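Local coordinates for protein amidohydrolase (Xanthomonas campestris pv. campestris, PDB 4DZH) that probably deaminates adenosine-type nucleosides such as 5'-methylthioadenosine, as a zinc-dependent enzyme of the amidohydrolase superfamily, at residues T80-T85 and A148-H153; V117-T122 and V435-Q440; G154-V159 and Q378-C383. One frame throughout, in Å; residues are numbered along the deposited sequence. Where two conformers were deposited one is given.

Contact 1: residues T80-T85 and A148-H153; sequences THNPMT and AVYKQH. With ZN (zinc ion), chain E.
Y150 carries its CG anti to its own carbonyl carbon (chi1 -74°), and this sends the phenol off helix 143-152 toward N82, whose first torsion of -91° swings the carboxamide to meet it. The two side chains cross at about a right angle. N82 ND2 donates to Y150 OH over 3.0 Å in a fairly straight bond, and the hydroxyl lies close to the plane of the amide. Seen from the tyrosine, ND2 stands at the edge of the ring beyond the hydroxyl, with amide and ring planes 54° apart. N82 CB, 3.7 Å from Y150 OH, adds a little packing.

The same hydroxyl is hydrogen-bonded to E138, which also bonds T80 OG1 and the backbone N of N82. One carboxylate thus ties the phenol to the end of strand 69-80 and the start of the loop after it. Next to N82 in sequence, H81 turns its CB away from the helix of Y150, and its NE2 binds the zinc ion at 2.0 Å; a water and H79, H228 and D316 complete the site. N82 and Y150 therefore belong to the buried surroundings of the His-X-His metal motif at the C-terminal end of the first barrel strand in the amidohydrolase fold.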
ATOM      1  N   THR A  80       7.164  15.370  -6.348  1.00 15.57           N
ATOM      2  CA  THR A  80       7.266  14.475  -7.509  1.00 14.88           C
ATOM      3  C   THR A  80       8.490  14.738  -8.383  1.00 14.06           C
ATOM      4  O   THR A  80       9.030  15.847  -8.443  1.00 15.45           O
ATOM      5  CB  THR A  80       6.010  14.562  -8.421  1.00 15.56           C
ATOM      6  OG1 THR A  80       5.807  15.936  -8.821  1.00 17.01           O
ATOM      7  CG2 THR A  80       4.774  14.078  -7.634  1.00 13.33           C
ATOM      8  N   HIS A  81       8.912  13.697  -9.102  1.00 12.73           N
ATOM      9  CA  HIS A  81       9.856  13.805 -10.216  1.00 15.61           C
ATOM     10  C   HIS A  81       9.160  13.051 -11.342  1.00 14.09           C
ATOM     11  O   HIS A  81       9.528  11.921 -11.665  1.00 13.78           O
ATOM     12  CB  HIS A  81      11.212  13.142  -9.893  1.00 14.14           C
ATOM     13  CG  HIS A  81      11.855  13.624  -8.624  1.00 16.23           C
ATOM     14  ND1 HIS A  81      12.297  14.925  -8.465  1.00 16.99           N
ATOM     15  CD2 HIS A  81      12.145  12.978  -7.470  1.00 16.30           C
ATOM     16  CE1 HIS A  81      12.827  15.064  -7.261  1.00 17.57           C
ATOM     17  NE2 HIS A  81      12.719  13.905  -6.627  1.00 10.91           N
ATOM     18  N   ASN A  82       8.129  13.669 -11.899  1.00 14.33           N
ATOM     19  CA  ASN A  82       7.171  12.870 -12.668  1.00 13.36           C
ATOM     20  C   ASN A  82       7.646  12.216 -14.001  1.00 14.58           C
ATOM     21  O   ASN A  82       7.152  11.138 -14.351  1.00 16.62           O
ATOM     22  CB  ASN A  82       5.810  13.614 -12.784  1.00 12.40           C
ATOM     23  CG  ASN A  82       4.852  13.253 -11.639  1.00 12.27           C
ATOM     24  OD1 ASN A  82       5.038  12.241 -10.907  1.00 16.26           O
ATOM     25  ND2 ASN A  82       3.786  14.048 -11.499  1.00 13.10           N
ATOM     26  N   PRO A  83       8.619  12.819 -14.698  1.00 16.95           N
ATOM     27  CA  PRO A  83       9.136  12.119 -15.885  1.00 17.80           C
ATOM     28  C   PRO A  83       9.718  10.746 -15.540  1.00 19.27           C
ATOM     29  O   PRO A  83       9.852   9.904 -16.414  1.00 18.87           O
ATOM     30  CB  PRO A  83      10.235  13.061 -16.399  1.00 15.55           C
ATOM     31  CG  PRO A  83       9.731  14.422 -16.006  1.00 17.13           C
ATOM     32  CD  PRO A  83       9.135  14.195 -14.604  1.00 15.81           C
ATOM     33  N   MET A  84      10.081  10.519 -14.275  0.58 17.23           N
ATOM     34  CA  MET A  84      10.596   9.214 -13.889  0.58 16.79           C
ATOM     35  C   MET A  84       9.530   8.094 -13.900  0.58 16.85           C
ATOM     36  O   MET A  84       9.866   6.944 -13.645  0.58 17.68           O
ATOM     37  CB  MET A  84      11.359   9.298 -12.550  0.58 16.24           C
ATOM     38  CG  MET A  84      12.382  10.421 -12.546  0.58 17.76           C
ATOM     39  SD  MET A  84      13.426  10.522 -11.078  0.58 18.99           S
ATOM     40  CE  MET A  84      14.547   9.158 -11.338  0.58 27.83           C
ATOM     41  N   THR A  85       8.263   8.390 -14.234  1.00 15.25           N
ATOM     42  CA  THR A  85       7.322   7.312 -14.503  1.00 18.77           C
ATOM     43  C   THR A  85       7.889   6.439 -15.622  1.00 18.02           C
ATOM     44  O   THR A  85       7.718   5.233 -15.617  1.00 16.82           O
ATOM     45  CB  THR A  85       5.975   7.778 -15.024  1.00 19.80           C
ATOM     46  OG1 THR A  85       6.205   8.656 -16.132  1.00 18.36           O
ATOM     47  CG2 THR A  85       5.204   8.472 -13.978  1.00 20.27           C
ATOM     48  N   ALA A 148       3.955  23.696 -19.220  1.00 17.20           N
ATOM     49  CA  ALA A 148       3.092  23.700 -20.407  1.00 20.04           C
ATOM     50  C   ALA A 148       2.223  22.450 -20.450  1.00 19.55           C
ATOM     51  O   ALA A 148       1.010  22.536 -20.744  1.00 18.15           O
ATOM     52  CB  ALA A 148       3.922  23.828 -21.672  1.00 19.86           C
ATOM     53  N   VAL A 149       2.831  21.283 -20.158  1.00 17.78           N
ATOM     54  CA  VAL A 149       2.107  20.015 -20.153  1.00 17.63           C
ATOM     55  C   VAL A 149       1.020  19.976 -19.100  1.00 17.70           C
ATOM     56  O   VAL A 149      -0.109  19.647 -19.407  1.00 18.77           O
ATOM     57  CB  VAL A 149       3.036  18.803 -19.987  1.00 20.52           C
ATOM     58  CG1 VAL A 149       2.228  17.533 -19.792  1.00 23.45           C
ATOM     59  CG2 VAL A 149       3.931  18.688 -21.191  1.00 20.87           C
ATOM     60  N   TYR A 150       1.344  20.366 -17.865  1.00 16.82           N
ATOM     61  CA  TYR A 150       0.312  20.444 -16.835  1.00 14.36           C
ATOM     62  C   TYR A 150      -0.834  21.405 -17.247  1.00 16.70           C
ATOM     63  O   TYR A 150      -2.003  21.053 -17.088  1.00 15.88           O
ATOM     64  CB  TYR A 150       0.916  20.865 -15.493  1.00 13.34           C
ATOM     65  CG  TYR A 150       1.721  19.753 -14.822  1.00 11.82           C
ATOM     66  CD1 TYR A 150       1.178  18.507 -14.534  1.00 11.74           C
ATOM     67  CD2 TYR A 150       3.037  19.984 -14.443  1.00 11.82           C
ATOM     68  CE1 TYR A 150       1.914  17.520 -13.905  1.00 14.07           C
ATOM     69  CE2 TYR A 150       3.766  18.985 -13.800  1.00 14.08           C
ATOM     70  CZ  TYR A 150       3.204  17.774 -13.552  1.00 16.13           C
ATOM     71  OH  TYR A 150       3.892  16.745 -12.917  1.00 17.08           O
ATOM     72  N   LYS A 151      -0.475  22.588 -17.761  1.00 16.30           N
ATOM     73  CA  LYS A 151      -1.455  23.617 -18.133  1.00 17.38           C
ATOM     74  C   LYS A 151      -2.343  23.036 -19.225  1.00 17.16           C
ATOM     75  O   LYS A 151      -3.564  23.127 -19.141  1.00 21.00           O
ATOM     76  CB  LYS A 151      -0.755  24.865 -18.628  1.00 17.76           C
ATOM     77  CG  LYS A 151      -1.741  25.972 -19.028  1.00 19.25           C
ATOM     78  CD  LYS A 151      -2.605  26.375 -17.838  1.00 20.92           C
ATOM     79  CE  LYS A 151      -3.576  27.545 -18.206  1.00 31.20           C
ATOM     80  NZ  LYS A 151      -4.035  28.306 -17.020  1.00 34.61           N
ATOM     81  N   GLN A 152      -1.749  22.401 -20.233  1.00 19.08           N
ATOM     82  CA  GLN A 152      -2.552  21.845 -21.355  1.00 20.83           C
ATOM     83  C   GLN A 152      -3.589  20.810 -20.860  1.00 20.90           C
ATOM     84  O   GLN A 152      -4.717  20.696 -21.389  1.00 23.54           O
ATOM     85  CB  GLN A 152      -1.590  21.223 -22.387  1.00 25.68           C
ATOM     86  CG  GLN A 152      -2.242  20.489 -23.569  1.00 37.06           C
ATOM     87  CD  GLN A 152      -1.317  19.415 -24.159  1.00 45.83           C
ATOM     88  OE1 GLN A 152      -0.082  19.510 -24.042  1.00 50.74           O
ATOM     89  NE2 GLN A 152      -1.915  18.374 -24.782  1.00 44.62           N
ATOM     90  N   HIS A 153      -3.235  20.048 -19.824  1.00 17.03           N
ATOM     91  CA  HIS A 153      -4.129  19.037 -19.314  1.00 16.52           C
ATOM     92  C   HIS A 153      -5.055  19.544 -18.223  1.00 15.65           C
ATOM     93  O   HIS A 153      -5.830  18.753 -17.621  1.00 19.64           O
ATOM     94  CB  HIS A 153      -3.336  17.822 -18.774  1.00 18.36           C
ATOM     95  CG  HIS A 153      -2.744  16.974 -19.852  1.00 20.68           C
ATOM     96  ND1 HIS A 153      -1.549  17.266 -20.456  1.00 22.34           N
ATOM     97  CD2 HIS A 153      -3.246  15.896 -20.501  1.00 26.10           C
ATOM     98  CE1 HIS A 153      -1.305  16.371 -21.403  1.00 22.37           C
ATOM     99  NE2 HIS A 153      -2.322  15.537 -21.452  1.00 28.04           N
TER
HETATM  100 ZN    ZN E 504      12.959  13.739  -4.671  1.00 17.64          ZN
HETATM  101  O   HOH W   1      14.058  12.485  -3.525  1.00 18.19           O

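Contact 2: residues V117-T122 and V435-Q440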
ATOM      1  N   VAL A 117      10.688  14.448 -21.006  1.00 21.31           N
ATOM      2  CA  VAL A 117       9.997  15.112 -19.918  1.00 18.14           C
ATOM      3  C   VAL A 117       8.517  15.283 -20.224  1.00 18.84           C
ATOM      4  O   VAL A 117       7.659  15.088 -19.357  1.00 17.55           O
ATOM      5  CB  VAL A 117      10.692  16.412 -19.595  1.00 17.80           C
ATOM      6  CG1 VAL A 117       9.861  17.281 -18.673  1.00 18.14           C
ATOM      7  CG2 VAL A 117      12.043  16.118 -18.998  1.00 19.65           C
ATOM      8  N   ALA A 118       8.180  15.638 -21.460  1.00 18.54           N
ATOM      9  CA  ALA A 118       6.770  15.756 -21.779  1.00 17.76           C
ATOM     10  C   ALA A 118       6.025  14.418 -21.687  1.00 17.41           C
ATOM     11  O   ALA A 118       4.907  14.373 -21.164  1.00 17.09           O
ATOM     12  CB  ALA A 118       6.560  16.395 -23.174  1.00 17.98           C
ATOM     13  N   ASP A 119       6.617  13.341 -22.211  1.00 19.06           N
ATOM     14  CA  ASP A 119       5.927  12.063 -22.248  1.00 20.80           C
ATOM     15  C   ASP A 119       5.782  11.514 -20.803  1.00 13.13           C
ATOM     16  O   ASP A 119       4.702  10.998 -20.444  1.00 16.24           O
ATOM     17  CB  ASP A 119       6.693  11.057 -23.102  1.00 24.02           C
ATOM     18  CG  ASP A 119       6.616  11.373 -24.612  1.00 28.64           C
ATOM     19  OD1 ASP A 119       5.820  12.252 -25.005  1.00 26.83           O
ATOM     20  OD2 ASP A 119       7.371  10.718 -25.371  1.00 28.66           O
ATOM     21  N   GLY A 120       6.853  11.619 -20.017  1.00 15.93           N
ATOM     22  CA  GLY A 120       6.835  11.102 -18.656  1.00 17.48           C
ATOM     23  C   GLY A 120       5.849  11.872 -17.771  1.00 13.93           C
ATOM     24  O   GLY A 120       5.109  11.288 -16.970  1.00 14.45           O
ATOM     25  N   THR A 121       5.803  13.176 -17.944  1.00 15.20           N
ATOM     26  CA  THR A 121       4.855  14.000 -17.202  1.00 15.45           C
ATOM     27  C   THR A 121       3.424  13.663 -17.573  1.00 13.83           C
ATOM     28  O   THR A 121       2.521  13.575 -16.707  1.00 13.47           O
ATOM     29  CB  THR A 121       5.138  15.490 -17.465  1.00 16.13           C
ATOM     30  OG1 THR A 121       6.482  15.783 -17.035  1.00 16.57           O
ATOM     31  CG2 THR A 121       4.186  16.340 -16.675  1.00 15.53           C
ATOM     32  N   THR A 122       3.190  13.464 -18.882  1.00 16.10           N
ATOM     33  CA  THR A 122       1.872  13.134 -19.354  1.00 17.66           C
ATOM     34  C   THR A 122       1.403  11.773 -18.826  1.00 15.73           C
ATOM     35  O   THR A 122       0.253  11.628 -18.374  1.00 14.76           O
ATOM     36  CB  THR A 122       1.846  13.151 -20.895  1.00 15.57           C
ATOM     37  OG1 THR A 122       2.229  14.439 -21.346  1.00 18.51           O
ATOM     38  CG2 THR A 122       0.471  12.807 -21.398  1.00 15.86           C
ATOM     39  N   VAL A 435       0.258   3.970 -23.250  1.00 26.82           N
ATOM     40  CA  VAL A 435       0.937   2.688 -23.083  1.00 26.51           C
ATOM     41  C   VAL A 435       1.897   2.429 -24.241  1.00 25.13           C
ATOM     42  O   VAL A 435       3.065   2.048 -24.031  1.00 23.30           O
ATOM     43  CB  VAL A 435      -0.053   1.512 -22.887  1.00 26.82           C
ATOM     44  CG1 VAL A 435       0.695   0.142 -22.839  1.00 28.44           C
ATOM     45  CG2 VAL A 435      -0.871   1.722 -21.644  1.00 28.21           C
ATOM     46  N   ALA A 436       1.456   2.696 -25.476  1.00 27.93           N
ATOM     47  CA  ALA A 436       2.384   2.475 -26.582  1.00 26.29           C
ATOM     48  C   ALA A 436       3.613   3.360 -26.455  1.00 21.23           C
ATOM     49  O   ALA A 436       4.732   2.920 -26.728  1.00 24.98           O
ATOM     50  CB  ALA A 436       1.702   2.690 -27.954  1.00 22.68           C
ATOM     51  N   ASN A 437       3.430   4.631 -26.056  1.00 21.78           N
ATOM     52  CA  ASN A 437       4.563   5.510 -25.867  1.00 25.09           C
ATOM     53  C   ASN A 437       5.527   4.977 -24.794  1.00 20.80           C
ATOM     54  O   ASN A 437       6.740   5.103 -24.925  1.00 24.27           O
ATOM     55  CB  ASN A 437       4.086   6.953 -25.533  1.00 29.06           C
ATOM     56  CG  ASN A 437       5.232   7.882 -25.184  1.00 30.99           C
ATOM     57  OD1 ASN A 437       5.576   8.031 -24.012  1.00 26.65           O
ATOM     58  ND2 ASN A 437       5.842   8.506 -26.191  1.00 28.92           N
ATOM     59  N   ALA A 438       4.975   4.423 -23.717  1.00 25.13           N
ATOM     60  CA  ALA A 438       5.787   3.918 -22.594  1.00 26.46           C
ATOM     61  C   ALA A 438       6.683   2.708 -22.996  1.00 18.53           C
ATOM     62  O   ALA A 438       7.842   2.584 -22.589  1.00 23.05           O
ATOM     63  CB  ALA A 438       4.889   3.549 -21.420  1.00 25.67           C
ATOM     64  N   ARG A 439       6.143   1.886 -23.862  1.00 23.19           N
ATOM     65  CA  ARG A 439       6.911   0.778 -24.434  1.00 27.12           C
ATOM     66  C   ARG A 439       8.075   1.229 -25.328  1.00 30.28           C
ATOM     67  O   ARG A 439       9.152   0.604 -25.307  1.00 30.71           O
ATOM     68  CB  ARG A 439       5.977  -0.124 -25.193  1.00 31.68           C
ATOM     69  CG  ARG A 439       4.800  -0.468 -24.345  1.00 35.59           C
ATOM     70  CD  ARG A 439       3.919  -1.512 -24.978  1.00 38.17           C
ATOM     71  NE  ARG A 439       3.331  -2.372 -23.958  1.00 38.54           N
ATOM     72  CZ  ARG A 439       2.098  -2.872 -24.023  1.00 39.31           C
ATOM     73  NH1 ARG A 439       1.310  -2.578 -25.045  1.00 42.25           N
ATOM     74  NH2 ARG A 439       1.643  -3.672 -23.062  1.00 39.00           N
ATOM     75  N   GLN A 440       7.885   2.321 -26.092  1.00 28.97           N
ATOM     76  CA  GLN A 440       9.002   2.892 -26.824  1.00 26.79           C
ATOM     77  C   GLN A 440      10.115   3.267 -25.904  1.00 25.61           C
ATOM     78  O   GLN A 440      11.274   2.922 -26.130  1.00 28.82           O
ATOM     79  CB  GLN A 440       8.596   4.169 -27.598  1.00 24.31           C
ATOM     80  CG  GLN A 440       9.862   4.864 -28.207  1.00 31.40           C
ATOM     81  CD  GLN A 440       9.595   6.250 -28.724  1.00 33.71           C
ATOM     82  OE1 GLN A 440       9.531   7.221 -27.956  1.00 34.79           O
ATOM     83  NE2 GLN A 440       9.431   6.355 -30.030  1.00 29.62           N
TER
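Two helices outside the barrel wall, 114-130 and the C-terminal 431-447, come together here through a polar bridge between D119 and N437. Their CA atoms lie 7.6 Å apart, the nearest pair between the two segments. The amide nitrogen N437 ND2 donates to D119 OD2 across 2.8 Å. The donor stands well above the carboxylate plane, 75° out of it, so the asparagine comes down over the acid instead of meeting it along its edge. Carboxylate and amide are almost perpendicular, their planes 85° apart. N437 OD1 packs against the methylene of the acid, 3.4 Å from D119 CB. The asparagine reaches across because its CG is anti to its backbone N (chi1 174°).

In this TIM-barrel amidohydrolase, helix 114-130 packs against the strands of the barrel, whereas helix 431-447, the last of the modelled chain, lies against helix 114-130 on its outer side. D119 OD2 has a second donor in W441 NE1, one turn further along the C-terminal helix, and two N-H groups of that helix thus converge on one oxygen. Elsewhere on the first helix, T121 OG1 and T122 OG1 fold back onto the carbonyls four residues earlier: T122 OG1 lies 2.7 Å from A118 O, on the opposite face of that carbonyl from T122 N. The C-terminal helix also meets the second subunit, where V435, A438 and R439 pack on S387, P393 and Q392 of that neighbouring chain.

Contact 3: residues G154-V159 and Q378-C383; sequences GFRALV and QADLVC
The R156 guanidinium presents its edge to the D380 carboxylate, with water 2 also at the edge and in its plane, while Q378 CB approaches obliquely at 3.6 Å from R156 NH2. This is a bidentate, side-on salt bridge at the start of barrel strand 156-163. It joins the TIM barrel to the inverse gamma turn at A379, which leads into strand 381-385, paired with strand 410-415. R156 NE meets D380 OD2 at 2.7 Å and R156 NH2 meets D380 OD1 at 2.9 Å, both bonds nearly straight. Each oxygen is approached on its syn side, and the two planes lie only 27° apart. A bend at chi3 (-57°) turns the otherwise extended arginine so that NE and NH2 face the acid together.

D380 OD1 also accepts from the backbone N of A416, and this second bond helps fix the rotation of the carboxylate. The close approach of R369 NH1 to R156 NH1 brings two like charges together, which the buried aspartate probably helps to offset. Just before the strand, G154 ends the preceding helix in a Schellman motif. Water 2 accepts from R156 NH2 at 3.0 Å and donates to Q378 OE1 at a short 2.5 Å.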
ATOM      1  N   GLY A 154      -4.962  20.831 -17.923  1.00 16.67           N
ATOM      2  CA  GLY A 154      -5.732  21.365 -16.824  1.00 19.44           C
ATOM      3  C   GLY A 154      -5.410  20.840 -15.439  1.00 20.46           C
ATOM      4  O   GLY A 154      -6.297  20.715 -14.610  1.00 20.71           O
ATOM      5  N   PHE A 155      -4.130  20.560 -15.175  1.00 15.68           N
ATOM      6  CA  PHE A 155      -3.734  19.883 -13.959  1.00 16.20           C
ATOM      7  C   PHE A 155      -2.938  20.872 -13.107  1.00 16.36           C
ATOM      8  O   PHE A 155      -2.119  21.596 -13.651  1.00 20.00           O
ATOM      9  CB  PHE A 155      -2.894  18.633 -14.317  1.00 18.00           C
ATOM     10  CG  PHE A 155      -2.626  17.724 -13.146  1.00 12.81           C
ATOM     11  CD1 PHE A 155      -1.610  17.997 -12.223  1.00 13.16           C
ATOM     12  CD2 PHE A 155      -3.398  16.594 -12.965  1.00 13.51           C
ATOM     13  CE1 PHE A 155      -1.399  17.156 -11.127  1.00 15.57           C
ATOM     14  CE2 PHE A 155      -3.209  15.742 -11.849  1.00 14.58           C
ATOM     15  CZ  PHE A 155      -2.192  16.015 -10.938  1.00 15.35           C
ATOM     16  N   ARG A 156      -3.233  20.941 -11.799  1.00 15.10           N
ATOM     17  CA  ARG A 156      -2.627  21.976 -10.962  1.00 16.39           C
ATOM     18  C   ARG A 156      -1.203  21.610 -10.535  1.00 15.40           C
ATOM     19  O   ARG A 156      -0.913  20.469 -10.177  1.00 15.82           O
ATOM     20  CB  ARG A 156      -3.497  22.207  -9.726  1.00 14.99           C
ATOM     21  CG  ARG A 156      -3.212  23.550  -9.015  1.00 17.52           C
ATOM     22  CD  ARG A 156      -4.195  23.744  -7.872  1.00 17.51           C
ATOM     23  NE  ARG A 156      -5.570  23.700  -8.354  1.00 17.58           N
ATOM     24  CZ  ARG A 156      -6.180  24.721  -8.964  1.00 17.87           C
ATOM     25  NH1 ARG A 156      -5.523  25.866  -9.206  1.00 21.41           N
ATOM     26  NH2 ARG A 156      -7.441  24.595  -9.356  1.00 19.97           N
ATOM     27  N   ALA A 157      -0.315  22.597 -10.547  1.00 15.48           N
ATOM     28  CA  ALA A 157       1.063  22.291 -10.168  1.00 15.14           C
ATOM     29  C   ALA A 157       1.813  23.486  -9.656  1.00 15.91           C
ATOM     30  O   ALA A 157       1.713  24.593 -10.191  1.00 17.03           O
ATOM     31  CB  ALA A 157       1.810  21.740 -11.376  1.00 17.07           C
ATOM     32  N   LEU A 158       2.640  23.211  -8.662  1.00 12.55           N
ATOM     33  CA  LEU A 158       3.745  24.135  -8.303  1.00 15.77           C
ATOM     34  C   LEU A 158       4.965  23.525  -8.979  1.00 15.98           C
ATOM     35  O   LEU A 158       5.337  22.365  -8.666  1.00 16.51           O
ATOM     36  CB  LEU A 158       3.926  24.170  -6.776  1.00 16.05           C
ATOM     37  CG  LEU A 158       5.099  25.068  -6.310  1.00 16.15           C
ATOM     38  CD1 LEU A 158       4.927  26.528  -6.734  1.00 18.23           C
ATOM     39  CD2 LEU A 158       5.285  25.001  -4.791  1.00 17.40           C
ATOM     40  N   VAL A 159       5.540  24.242  -9.945  1.00 16.15           N
ATOM     41  CA  VAL A 159       6.584  23.673 -10.804  1.00 15.82           C
ATOM     42  C   VAL A 159       7.915  24.256 -10.411  1.00 15.93           C
ATOM     43  O   VAL A 159       8.083  25.482 -10.376  1.00 17.24           O
ATOM     44  CB  VAL A 159       6.302  23.963 -12.292  1.00 16.32           C
ATOM     45  CG1 VAL A 159       7.459  23.462 -13.161  1.00 17.99           C
ATOM     46  CG2 VAL A 159       5.006  23.290 -12.717  1.00 17.14           C
ATOM     47  N   GLN A 378     -11.251  26.635  -5.160  1.00 17.86           N
ATOM     48  CA  GLN A 378     -11.347  25.968  -6.462  1.00 19.58           C
ATOM     49  C   GLN A 378     -11.933  24.571  -6.325  1.00 22.12           C
ATOM     50  O   GLN A 378     -11.689  23.875  -5.331  1.00 21.99           O
ATOM     51  CB  GLN A 378      -9.945  25.838  -7.061  1.00 19.21           C
ATOM     52  CG  GLN A 378      -9.264  27.180  -7.384  1.00 19.55           C
ATOM     53  CD  GLN A 378      -9.946  27.931  -8.505  1.00 23.18           C
ATOM     54  OE1 GLN A 378      -9.950  27.491  -9.653  1.00 27.62           O
ATOM     55  NE2 GLN A 378     -10.501  29.090  -8.185  1.00 27.10           N
ATOM     56  N   ALA A 379     -12.712  24.181  -7.323  1.00 20.04           N
ATOM     57  CA  ALA A 379     -13.412  22.901  -7.299  1.00 18.63           C
ATOM     58  C   ALA A 379     -12.490  21.774  -7.779  1.00 16.90           C
ATOM     59  O   ALA A 379     -12.687  21.223  -8.855  1.00 17.93           O
ATOM     60  CB  ALA A 379     -14.651  22.962  -8.142  1.00 21.34           C
ATOM     61  N   ASP A 380     -11.463  21.503  -6.985  1.00 17.18           N
ATOM     62  CA  ASP A 380     -10.603  20.317  -7.176  1.00 17.16           C
ATOM     63  C   ASP A 380     -11.146  19.226  -6.232  1.00 17.97           C
ATOM     64  O   ASP A 380     -10.921  19.272  -4.998  1.00 18.16           O
ATOM     65  CB  ASP A 380      -9.166  20.623  -6.784  1.00 14.84           C
ATOM     66  CG  ASP A 380      -8.448  21.630  -7.730  1.00 19.29           C
ATOM     67  OD1 ASP A 380      -9.071  22.337  -8.553  1.00 18.53           O
ATOM     68  OD2 ASP A 380      -7.189  21.672  -7.632  1.00 20.91           O
ATOM     69  N   LEU A 381     -11.847  18.263  -6.814  1.00 16.62           N
ATOM     70  CA  LEU A 381     -12.686  17.335  -6.051  1.00 17.51           C
ATOM     71  C   LEU A 381     -12.546  15.927  -6.592  1.00 14.22           C
ATOM     72  O   LEU A 381     -12.318  15.750  -7.805  1.00 17.52           O
ATOM     73  CB  LEU A 381     -14.149  17.741  -6.170  1.00 19.91           C
ATOM     74  CG  LEU A 381     -14.432  19.172  -5.712  1.00 19.73           C
ATOM     75  CD1 LEU A 381     -15.826  19.598  -6.102  1.00 20.75           C
ATOM     76  CD2 LEU A 381     -14.246  19.242  -4.221  1.00 17.14           C
ATOM     77  N   VAL A 382     -12.742  14.977  -5.693  1.00 15.74           N
ATOM     78  CA  VAL A 382     -12.652  13.549  -6.029  1.00 16.97           C
ATOM     79  C   VAL A 382     -13.814  12.776  -5.391  1.00 15.40           C
ATOM     80  O   VAL A 382     -14.110  12.951  -4.195  1.00 16.84           O
ATOM     81  CB  VAL A 382     -11.295  12.996  -5.536  1.00 16.06           C
ATOM     82  CG1 VAL A 382     -11.260  11.451  -5.769  1.00 21.25           C
ATOM     83  CG2 VAL A 382     -10.170  13.653  -6.310  1.00 19.74           C
ATOM     84  N   CYS A 383     -14.416  11.888  -6.189  1.00 18.49           N
ATOM     85  CA  CYS A 383     -15.420  10.922  -5.709  1.00 17.51           C
ATOM     86  C   CYS A 383     -14.711   9.584  -5.547  1.00 17.15           C
ATOM     87  O   CYS A 383     -14.100   9.108  -6.504  1.00 19.79           O
ATOM     88  CB  CYS A 383     -16.555  10.757  -6.722  1.00 20.96           C
ATOM     89  SG  CYS A 383     -17.783  12.088  -6.585  1.00 25.88           S
TER
HETATM   90  O   HOH W   2      -7.776  27.160 -10.917  1.00 22.86           O

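Contacts 1 and 2 adjoin through helix 114-130, their centres 11 Å apart: T85 OG1 lies 3.0 Å from G120 O in a probable hydrogen bond, and Y150 CZ packs 3.6 Å from T121 CG2. Contact 1 passes into contact 3 along the chain, as helix 143-152 leads to strand 156-163, with Y150 O 2.9 Å from F155 N and Y150 CD2 against A157 CB. Y150 therefore touches both neighbours. Contacts 2 and 3 do not meet, their nearest atoms being about 7 Å apart. Contact 1 alone includes a zinc ligand, H81, with the N82 side chain about 9 Å from that of D316, which shares that zinc; contacts 2 and 3 lie away from the known metal sites.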